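Local coordinates for protein ribulose bisphosphate carboxylase small chain (Galdieria sulphuraria, PDB 4F0H) that helps build the ribulose bisphosphate carboxylase/oxygenase (RuBisCO) holoenzyme, probably stabilising the catalytic large subunits that fix carbon dioxide, at residues P107-I112 and Y123-E129; I19-D24 and P61-L65; M26-A32 and V82-S86. One frame throughout, in Å; residues are numbered along the deposited sequence.

Contact 1: P107-I112 and Y123-E129; sequences PGFNLI and YSIQAYE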
# COMPACT_ATOMS: atom_id res chain seq x y z
N PRO B 107 38.60 -30.55 7.63
CA PRO B 107 37.79 -30.45 8.85
C PRO B 107 36.30 -30.11 8.62
O PRO B 107 35.48 -30.40 9.50
CB PRO B 107 38.45 -29.32 9.62
CG PRO B 107 38.91 -28.41 8.53
CD PRO B 107 39.48 -29.40 7.48
N GLY B 108 35.96 -29.49 7.47
CA GLY B 108 34.54 -29.29 7.16
C GLY B 108 34.07 -27.88 7.53
O GLY B 108 34.82 -26.91 7.38
N PHE B 109 32.82 -27.76 7.98
CA PHE B 109 32.11 -26.48 8.02
C PHE B 109 31.45 -26.19 9.33
O PHE B 109 30.92 -27.07 9.91
CB PHE B 109 30.99 -26.43 6.98
CG PHE B 109 31.50 -26.39 5.56
CD1 PHE B 109 31.61 -27.55 4.81
CD2 PHE B 109 31.86 -25.19 4.98
CE1 PHE B 109 32.07 -27.50 3.47
CE2 PHE B 109 32.31 -25.15 3.66
CZ PHE B 109 32.42 -26.31 2.90
N ASN B 110 31.52 -24.94 9.78
CA ASN B 110 30.75 -24.50 10.92
C ASN B 110 29.38 -24.09 10.40
O ASN B 110 29.31 -23.49 9.36
CB ASN B 110 31.42 -23.30 11.64
CG ASN B 110 30.77 -23.03 13.06
OD1 ASN B 110 29.98 -23.86 13.61
ND2 ASN B 110 31.08 -21.89 13.61
N LEU B 111 28.30 -24.44 11.11
CA LEU B 111 26.95 -23.98 10.78
C LEU B 111 26.50 -22.93 11.82
O LEU B 111 26.43 -23.22 13.04
CB LEU B 111 25.95 -25.14 10.65
CG LEU B 111 24.47 -24.80 10.42
CD1 LEU B 111 24.21 -24.36 9.09
CD2 LEU B 111 23.59 -26.06 10.70
N ILE B 112 26.20 -21.71 11.34
CA ILE B 112 25.83 -20.57 12.19
C ILE B 112 24.32 -20.29 12.04
O ILE B 112 23.83 -20.27 10.92
CB ILE B 112 26.61 -19.34 11.79
CG1 ILE B 112 28.11 -19.65 11.99
CG2 ILE B 112 26.19 -18.19 12.72
CD1 ILE B 112 28.97 -19.23 11.01
N TYR B 123 20.93 -18.66 8.11
CA TYR B 123 22.08 -19.59 8.21
C TYR B 123 23.28 -19.05 7.48
O TYR B 123 23.13 -18.49 6.37
CB TYR B 123 21.76 -20.89 7.47
CG TYR B 123 20.68 -21.72 8.21
CD1 TYR B 123 19.32 -21.45 8.00
CD2 TYR B 123 21.02 -22.72 9.16
CE1 TYR B 123 18.30 -22.20 8.71
CE2 TYR B 123 20.00 -23.48 9.83
CZ TYR B 123 18.65 -23.20 9.59
OH TYR B 123 17.60 -23.86 10.22
N SER B 124 24.44 -19.22 8.10
CA SER B 124 25.67 -19.24 7.34
C SER B 124 26.43 -20.56 7.58
O SER B 124 26.35 -21.21 8.62
CB SER B 124 26.62 -18.11 7.71
OG SER B 124 25.92 -16.94 8.14
N ILE B 125 27.24 -20.86 6.59
CA ILE B 125 28.15 -21.95 6.61
C ILE B 125 29.53 -21.35 6.40
O ILE B 125 29.71 -20.53 5.52
CB ILE B 125 27.70 -22.87 5.43
CG1 ILE B 125 26.51 -23.74 5.92
CG2 ILE B 125 28.84 -23.70 4.82
CD1 ILE B 125 25.68 -24.28 4.74
N GLN B 126 30.51 -21.80 7.17
CA GLN B 126 31.86 -21.24 7.08
C GLN B 126 32.88 -22.38 7.20
O GLN B 126 32.84 -23.16 8.14
CB GLN B 126 32.12 -20.30 8.26
CG GLN B 126 33.52 -19.61 8.19
CD GLN B 126 33.44 -18.27 7.45
OE1 GLN B 126 32.49 -17.55 7.68
NE2 GLN B 126 34.44 -17.93 6.54
N ALA B 127 33.77 -22.51 6.23
CA ALA B 127 34.70 -23.61 6.32
C ALA B 127 35.67 -23.34 7.47
O ALA B 127 36.20 -22.23 7.61
CB ALA B 127 35.46 -23.79 4.98
N TYR B 128 35.97 -24.37 8.28
CA TYR B 128 36.89 -24.14 9.39
C TYR B 128 38.22 -23.60 8.95
O TYR B 128 38.79 -22.74 9.59
CB TYR B 128 37.08 -25.45 10.17
CG TYR B 128 35.87 -25.69 11.00
CD1 TYR B 128 34.99 -26.76 10.73
CD2 TYR B 128 35.55 -24.81 12.02
CE1 TYR B 128 33.88 -26.95 11.48
CE2 TYR B 128 34.40 -25.02 12.80
CZ TYR B 128 33.57 -26.06 12.52
OH TYR B 128 32.44 -26.26 13.32
N GLU B 129 38.75 -24.08 7.83
CA GLU B 129 40.09 -23.56 7.49
C GLU B 129 40.04 -22.05 7.21
O GLU B 129 41.06 -21.40 7.24
CB GLU B 129 40.72 -24.34 6.36
CG GLU B 129 41.08 -25.73 6.89
CD GLU B 129 42.20 -25.65 7.94
OE1 GLU B 129 43.30 -25.09 7.63
OE2 GLU B 129 41.97 -26.13 9.06
O HOH W 1 37.56 -26.24 6.03
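Two antiparallel strands, 109-112 and 123-127, run 4.4 Å apart at closest axis approach, at 158°. N110-Q126 and I112-S124 are the hydrogen-bonded pairs, with N110 N to Q126 O and I112 N to S124 O both 2.8 Å. Y128 N then donates to G108 O at 2.9 Å, and a water links G108 O to E129 N beyond the strand.

F109, L111, I125 and A127 share one face. F109, in the m rotamer, drops its ring beside the other strand, with CD2 3.4 Å from I125 CG2 and CE2 3.7 Å from A127 CB. I125 (m, t) turns its other branch along the strand, CG1 4.0 Å from L111 CD1. L111 (t, p) bends back so that CD1 lies 3.6 Å from Y123 CD2, at the edge of the tyrosine ring.

N110 and Q126, both t at chi1, stand on the other face with I112 and S124. N110 ND2 bonds Y131, while the end of Q126 leads away from the first strand and its NE2 bonds T130. I112 (m) brings CD1 to 4.2 Å from S124 CB. Y128 (m) crosses back over the first strand and lays a ring face on N110 N; P107 CG packs on its CB at 3.8 Å, and its OH bonds T130 O of a neighbouring small subunit.

F109, L111, Y123 and I125 pack on a large chain, whereas N110, I112, S124 and Q126 meet two other small subunits. This is a C-terminal β-hairpin, as in red-type RuBisCO, where hairpins of four small subunits are known to assemble into a β-barrel around the central channel.

Contact 2: I19-D24 and P61-L65; sequences IKKQID and PAPVL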
# COMPACT_ATOMS: atom_id res chain seq x y z
N ILE B 19 42.48 -39.66 -15.18
CA ILE B 19 42.34 -38.27 -15.49
C ILE B 19 42.55 -38.12 -17.01
O ILE B 19 41.79 -37.45 -17.73
CB ILE B 19 43.34 -37.45 -14.70
CG1 ILE B 19 42.86 -37.41 -13.24
CG2 ILE B 19 43.45 -36.05 -15.30
CD1 ILE B 19 43.81 -36.84 -12.34
N LYS B 20 43.56 -38.82 -17.49
CA LYS B 20 43.94 -38.74 -18.85
C LYS B 20 42.74 -39.14 -19.75
O LYS B 20 42.54 -38.52 -20.79
CB LYS B 20 45.17 -39.64 -19.04
CG LYS B 20 45.77 -39.62 -20.37
CD LYS B 20 45.19 -40.69 -21.22
CE LYS B 20 45.68 -40.52 -22.68
NZ LYS B 20 44.98 -41.54 -23.54
N LYS B 21 41.95 -40.14 -19.34
CA LYS B 21 40.84 -40.55 -20.15
C LYS B 21 39.71 -39.49 -20.10
O LYS B 21 39.04 -39.32 -21.11
CB LYS B 21 40.31 -41.94 -19.80
CG LYS B 21 41.39 -43.04 -19.88
CD LYS B 21 40.79 -44.45 -19.62
CE LYS B 21 41.90 -45.59 -19.65
NZ LYS B 21 43.03 -45.46 -18.68
N GLN B 22 39.54 -38.80 -18.96
CA GLN B 22 38.63 -37.65 -18.92
C GLN B 22 39.11 -36.49 -19.81
O GLN B 22 38.29 -35.85 -20.45
CB GLN B 22 38.32 -37.18 -17.50
CG GLN B 22 37.76 -38.24 -16.55
CD GLN B 22 36.50 -38.84 -17.06
OE1 GLN B 22 35.60 -38.14 -17.56
NE2 GLN B 22 36.45 -40.17 -17.02
N ILE B 23 40.40 -36.22 -19.90
CA ILE B 23 40.87 -35.20 -20.87
C ILE B 23 40.51 -35.62 -22.32
O ILE B 23 39.99 -34.81 -23.10
CB ILE B 23 42.39 -34.98 -20.78
CG1 ILE B 23 42.87 -34.71 -19.35
CG2 ILE B 23 42.82 -33.81 -21.59
CD1 ILE B 23 41.85 -34.00 -18.56
N ASP B 24 40.79 -36.88 -22.68
CA ASP B 24 40.34 -37.41 -23.97
C ASP B 24 38.84 -37.08 -24.25
O ASP B 24 38.46 -36.61 -25.32
CB ASP B 24 40.57 -38.92 -24.01
CG ASP B 24 42.05 -39.28 -24.26
OD1 ASP B 24 42.50 -40.35 -23.81
OD2 ASP B 24 42.78 -38.50 -24.91
N PRO B 61 46.31 -35.23 -24.54
CA PRO B 61 46.16 -34.96 -23.12
C PRO B 61 47.43 -34.50 -22.37
O PRO B 61 47.30 -33.98 -21.26
CB PRO B 61 45.64 -36.30 -22.55
CG PRO B 61 45.25 -37.12 -23.72
CD PRO B 61 46.14 -36.66 -24.85
N ALA B 62 48.62 -34.67 -22.97
CA ALA B 62 49.94 -34.46 -22.30
C ALA B 62 50.16 -33.08 -21.65
O ALA B 62 50.54 -32.99 -20.47
CB ALA B 62 51.08 -34.73 -23.28
N PRO B 63 49.96 -32.00 -22.43
CA PRO B 63 50.14 -30.65 -21.93
C PRO B 63 49.18 -30.36 -20.77
O PRO B 63 49.55 -29.68 -19.79
CB PRO B 63 49.81 -29.78 -23.14
CG PRO B 63 50.13 -30.64 -24.31
CD PRO B 63 49.71 -32.02 -23.89
N VAL B 64 47.98 -30.91 -20.85
CA VAL B 64 47.02 -30.73 -19.80
C VAL B 64 47.51 -31.45 -18.51
O VAL B 64 47.54 -30.83 -17.44
CB VAL B 64 45.69 -31.29 -20.24
CG1 VAL B 64 44.65 -31.18 -19.11
CG2 VAL B 64 45.25 -30.58 -21.48
N LEU B 65 47.90 -32.73 -18.62
CA LEU B 65 48.40 -33.44 -17.47
C LEU B 65 49.63 -32.80 -16.88
O LEU B 65 49.86 -32.85 -15.67
CB LEU B 65 48.69 -34.90 -17.81
CG LEU B 65 47.45 -35.77 -17.96
CD1 LEU B 65 47.81 -37.07 -18.67
CD2 LEU B 65 46.90 -36.08 -16.61
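P61 opens the 61-65 side of this helix-helix contact and meets three residues of helix 16-28. Its CA sits 3.8 Å from I23 CG2, and its ring rests against the charged pair beside it: CG is 3.6 Å from K20 CE and 3.1 Å from D24 OD2. That pair is a salt bridge one helical turn long, K20 NZ to D24 OD1 at 2.8 Å, so the lysine's aliphatic chain lies alongside the proline while its ammonium group is engaged by the aspartate. A62 and P63 follow on the far side of the turn. V64 returns to the interface with its CB directed at helix 19-24, bringing CG1 to 4.0 Å from I23 CG1; I23 is thus gripped by both P61 and V64.

L65 closes the segment. Its N bonds P61 O at 3.0 Å, the helical turn that puts P61, V64 and L65 on one side. Its CB starts sideways, but the end of the side chain swings in and its two methyls part: CD1 lies 3.7 Å from K20 CG, CD2 3.7 Å from I19 CG2. The matching surface of I19, K20, I23 and D24 likewise repeats every three or four residues. Between the short segments the axes approach to 9.7 Å at 125°, an oblique, mainly apolar crossing.

Farther along, I19 also touches I68 and R72 of helix 61-74 and V100 of strand 93-101. V64 packs on L55 and V58, while Q22 reaches I96 and F98, so helix 16-28 lies on the four-stranded antiparallel sheet with helix 61-74 beside it, the two-helix, one-sheet core of the small subunit.

Contact 3: M26-A32 and V82-S86; sequences MISKKLA and VVGFS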
# COMPACT_ATOMS: atom_id res chain seq x y z
N MET B 26 36.92 -34.72 -22.91
CA MET B 26 36.83 -33.26 -23.08
C MET B 26 37.27 -32.82 -24.48
O MET B 26 36.64 -31.95 -25.10
CB MET B 26 37.62 -32.53 -21.99
CG MET B 26 37.17 -33.04 -20.61
SD MET B 26 38.03 -32.24 -19.27
CE MET B 26 37.56 -30.58 -19.55
N ILE B 27 38.35 -33.42 -24.95
CA ILE B 27 38.93 -33.06 -26.23
C ILE B 27 37.98 -33.48 -27.32
O ILE B 27 37.77 -32.75 -28.27
CB ILE B 27 40.29 -33.71 -26.43
CG1 ILE B 27 41.35 -33.13 -25.46
CG2 ILE B 27 40.82 -33.53 -27.87
CD1 ILE B 27 42.71 -33.79 -25.69
N SER B 28 37.39 -34.66 -27.19
CA SER B 28 36.52 -35.16 -28.21
C SER B 28 35.28 -34.26 -28.24
O SER B 28 34.67 -34.14 -29.26
CB SER B 28 36.15 -36.59 -27.91
OG SER B 28 35.13 -36.56 -26.90
N LYS B 29 34.98 -33.59 -27.13
CA LYS B 29 33.82 -32.69 -27.03
C LYS B 29 34.18 -31.27 -27.42
O LYS B 29 33.36 -30.35 -27.34
CB LYS B 29 33.36 -32.62 -25.58
CG LYS B 29 32.21 -33.54 -25.25
CD LYS B 29 32.25 -34.75 -26.11
CE LYS B 29 30.85 -35.40 -26.17
NZ LYS B 29 29.77 -34.40 -25.76
N LYS B 30 35.43 -31.06 -27.74
CA LYS B 30 35.87 -29.78 -28.20
C LYS B 30 35.82 -28.73 -27.09
O LYS B 30 35.58 -27.56 -27.39
CB LYS B 30 34.98 -29.38 -29.39
CG LYS B 30 35.10 -30.42 -30.53
CD LYS B 30 33.80 -30.65 -31.33
CE LYS B 30 33.42 -29.35 -32.10
NZ LYS B 30 32.68 -29.57 -33.39
N LEU B 31 36.03 -29.12 -25.84
CA LEU B 31 35.97 -28.16 -24.73
C LEU B 31 37.24 -27.30 -24.53
O LEU B 31 38.35 -27.78 -24.79
CB LEU B 31 35.72 -28.94 -23.45
CG LEU B 31 34.54 -29.88 -23.46
CD1 LEU B 31 34.34 -30.40 -22.00
CD2 LEU B 31 33.23 -29.18 -23.96
N ALA B 32 37.13 -26.05 -24.08
CA ALA B 32 38.28 -25.36 -23.47
C ALA B 32 38.54 -26.00 -22.08
O ALA B 32 37.60 -26.42 -21.38
CB ALA B 32 37.94 -23.85 -23.30
N VAL B 82 39.46 -29.66 -12.45
CA VAL B 82 39.60 -29.45 -13.88
C VAL B 82 38.25 -29.14 -14.40
O VAL B 82 37.27 -29.78 -13.96
CB VAL B 82 40.20 -30.70 -14.60
CG1 VAL B 82 40.26 -30.43 -16.09
CG2 VAL B 82 41.61 -30.94 -14.07
N VAL B 83 38.15 -28.18 -15.31
CA VAL B 83 36.82 -27.70 -15.69
C VAL B 83 36.76 -27.70 -17.21
O VAL B 83 37.70 -27.30 -17.83
CB VAL B 83 36.59 -26.25 -15.17
CG1 VAL B 83 35.22 -25.78 -15.54
CG2 VAL B 83 36.61 -26.22 -13.67
N GLY B 84 35.66 -28.17 -17.81
CA GLY B 84 35.59 -28.13 -19.29
C GLY B 84 34.44 -27.24 -19.68
O GLY B 84 33.27 -27.49 -19.25
N PHE B 85 34.76 -26.19 -20.46
CA PHE B 85 33.82 -25.16 -20.89
C PHE B 85 33.42 -25.49 -22.32
O PHE B 85 34.30 -25.66 -23.19
CB PHE B 85 34.52 -23.80 -20.92
CG PHE B 85 35.02 -23.35 -19.61
CD1 PHE B 85 34.12 -22.87 -18.64
CD2 PHE B 85 36.35 -23.41 -19.31
CE1 PHE B 85 34.57 -22.47 -17.39
CE2 PHE B 85 36.84 -22.99 -18.05
CZ PHE B 85 35.94 -22.54 -17.09
N SER B 86 32.11 -25.58 -22.54
CA SER B 86 31.54 -25.73 -23.88
C SER B 86 31.15 -24.37 -24.44
O SER B 86 30.55 -23.52 -23.72
CB SER B 86 30.32 -26.60 -23.82
OG SER B 86 29.59 -26.41 -25.04
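This is a buried helix-to-strand connection: the chain leaves helix 16-28, turns, and enters the sheet at A32 beside the end of strand 79-86. A single antiparallel hydrogen-bonded pair, A32 with F85, makes the join. A32 N donates to F85 O at 3.0 Å, with a rather bent angle of 136°, and F85 N donates to A32 O, also at 3.0 Å but nearly straight at 167°. CA-H...O contacts back it up, L31 CA to F85 O and G84 CA to A32 O, both 3.4 Å.

The turn itself is a Schellman motif. K30 takes a positive phi of 69°, and two bonds run back into the last helical turn, L31 N to M26 O at 3.0 Å and K30 N to I27 O at 2.9 Å. The reversal sends the chain straight into strand 32-38, an inner strand of the four-stranded antiparallel sheet characteristic of the RuBisCO small subunit, with helix 16-28 packed on the sheet.

Side chains fill the angle between helix and strand. M26 reaches across with SD 4.3 Å from V82 CG1. L31 sets CD1 3.7 Å from G84 CA and CD2 3.8 Å from S86 CA; a CB on G84 would lie 2.5 Å from L31 CD1, so glycine makes room for the leucine. I95 of strand 93-101 also touches L31. A32 and F85 direct their side chains to the same face, CB to CB 4.2 Å, and there both pack on apolar side chains of a RuBisCO large chain.

Overall arrangement
Contacts 2 and 3 are neighbours, with centres 11 Å apart, on one side of the chain's centre. Both use helix 16-28, and they touch where I27 CD1 lies 4.0 Å from P61 N. Their segments alternate along the sequence (19-24, 26-32, 61-65, 82-86), so the helix is tied first to helix 61-74 and then, through its end, to strand 79-86 of the four-stranded sheet. Contact 1 comes later in the chain and across its centre, about 34 Å from contact 2 and 32 Å from contact 3 between centres, in a separate two-stranded sheet. The chain thus pairs a compact α/β core with a projecting hairpin that meets other subunits of the assembly.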